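Nsp15 (Middle East respiratory syndrome-related coronavirus, PDB 5YVD) cleaves RNA as the uridylate-specific endoribonuclease of the coronavirus replicase and probably works as a hexamer. Local coordinates at the interface of chains A and B. Coordinates in Å, arbitrary orientation; residue numbers count along the deposited sequence, not the author numbering. Chains: chain A/B, Nsp15.

The interface of chains A and B. Residues chain A 77-78, 90, 93-96; chain B 37-39.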
# COMPACT_ATOMS: atom_id res chain seq x y z
N ALA A 77 15.53 -1.64 29.73
CA ALA A 77 15.42 -0.25 29.29
C ALA A 77 14.26 -0.13 28.31
O ALA A 77 14.29 -0.72 27.24
CB ALA A 77 16.71 0.20 28.65
N ASP A 78 13.25 0.65 28.69
CA ASP A 78 12.05 0.83 27.88
C ASP A 78 12.19 1.95 26.83
O ASP A 78 11.66 1.83 25.73
CB ASP A 78 10.82 1.09 28.79
CG ASP A 78 10.60 -0.04 29.84
OD1 ASP A 78 9.94 -1.07 29.56
OD2 ASP A 78 11.08 0.12 30.98
N ARG A 90 18.23 -4.44 12.08
CA ARG A 90 16.76 -4.44 11.93
C ARG A 90 16.28 -3.29 11.08
O ARG A 90 15.20 -3.37 10.53
CB ARG A 90 16.03 -4.38 13.28
CG ARG A 90 16.40 -5.47 14.25
CD ARG A 90 15.49 -5.47 15.45
NE ARG A 90 15.69 -4.27 16.28
CZ ARG A 90 14.77 -3.36 16.60
NH1 ARG A 90 13.51 -3.45 16.18
NH2 ARG A 90 15.12 -2.35 17.36
N ILE A 93 14.37 1.25 15.30
CA ILE A 93 14.85 1.91 16.49
C ILE A 93 14.73 0.96 17.67
O ILE A 93 14.00 -0.04 17.61
CB ILE A 93 14.01 3.19 16.67
CG1 ILE A 93 14.93 4.36 16.86
CG2 ILE A 93 12.99 3.11 17.80
CD1 ILE A 93 14.21 5.62 16.52
N TYR A 94 15.46 1.25 18.74
CA TYR A 94 15.29 0.46 19.95
C TYR A 94 14.04 1.01 20.63
O TYR A 94 14.01 2.20 20.96
CB TYR A 94 16.52 0.51 20.86
CG TYR A 94 16.34 -0.26 22.15
CD1 TYR A 94 15.81 0.36 23.27
CD2 TYR A 94 16.68 -1.60 22.25
CE1 TYR A 94 15.66 -0.32 24.46
CE2 TYR A 94 16.53 -2.29 23.44
CZ TYR A 94 16.01 -1.64 24.55
OH TYR A 94 15.84 -2.30 25.74
N GLY A 95 13.02 0.17 20.78
CA GLY A 95 11.74 0.57 21.35
C GLY A 95 10.88 1.20 20.28
O GLY A 95 11.15 1.01 19.10
N THR A 96 9.85 1.94 20.70
CA THR A 96 8.82 2.47 19.82
C THR A 96 8.42 3.91 20.12
O THR A 96 7.99 4.63 19.23
CB THR A 96 7.53 1.68 20.01
OG1 THR A 96 7.31 1.52 21.41
CG2 THR A 96 7.62 0.32 19.33
N VAL B 37 10.44 -4.65 24.32
CA VAL B 37 9.97 -3.32 23.97
C VAL B 37 10.01 -3.02 22.44
O VAL B 37 9.73 -1.91 22.01
CB VAL B 37 10.75 -2.27 24.83
CG1 VAL B 37 12.14 -1.99 24.26
CG2 VAL B 37 9.92 -0.99 25.02
N ASN B 38 10.31 -4.03 21.62
CA ASN B 38 10.47 -3.82 20.17
C ASN B 38 9.43 -4.50 19.30
O ASN B 38 8.85 -5.49 19.71
CB ASN B 38 11.86 -4.30 19.73
CG ASN B 38 12.95 -3.37 20.19
OD1 ASN B 38 12.89 -2.17 19.92
ND2 ASN B 38 13.94 -3.90 20.89
N ASP B 39 9.21 -3.96 18.11
CA ASP B 39 8.47 -4.62 17.07
C ASP B 39 9.42 -5.21 16.07
O ASP B 39 10.09 -4.46 15.34
CB ASP B 39 7.60 -3.63 16.35
CG ASP B 39 6.51 -3.07 17.22
OD1 ASP B 39 5.88 -3.85 17.99
OD2 ASP B 39 6.29 -1.85 17.11
O HOH W 1 11.40 -1.77 17.66
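The N-terminal oligomerisation domain of chain B meets the middle domain of chain A here: the start of strand 38-44 and the residue before it reach the loop that follows strand 92-93. The contact is a patch of a larger subunit interface, probably one that builds the Nsp15 hexamer.

B:Asn38 is the polar anchor. With CG anti to its carbonyl carbon (chi1 -73°), it sends its amide oxygen OD1 to the backbone N of A:Gly95, at 2.5 Å. The bond is nearly straight at the hydrogen, 163°, although the donor sits somewhat above the amide plane. A water holds the same oxygen, 2.7 Å from B:Asn38 OD1, and also lies within hydrogen-bonding distance of B:Asp39 N, the carbonyl oxygens of A:Ile93 and A:Gly95, and A:Arg90 NH1, linking both backbones.

A:Arg90 is bent at chi3 (-67°), which brings its guanidinium across the B:Asn38 amide. Its NH2 bonds A:Ile93 O at 2.6 Å, approaching from above that carbonyl plane, so the group is fixed from within its own chain. The nearby guanidinium may also polarise the B:Asn38 carbonyl.

B:Val37 supplies the aliphatic contact, dividing its two branches. CG1 lies 3.9 Å from A:Tyr94 CZ, at the phenol end of the ring, and equally near A:Ala77 O, while CG2 rests against A:Asp78 O and CA. The tyrosine, CG anti to its backbone N, is held at its tip by its hydroxyl OH, which donates along a lone pair of A:Ala77 O. Beside B:Val37, the A:Thr96 side chain crosses that of B:Asp39 at about a right angle, its methyl CG2 touching the carboxylate oxygen OD2 of B:Asp39 at 3.4 Å.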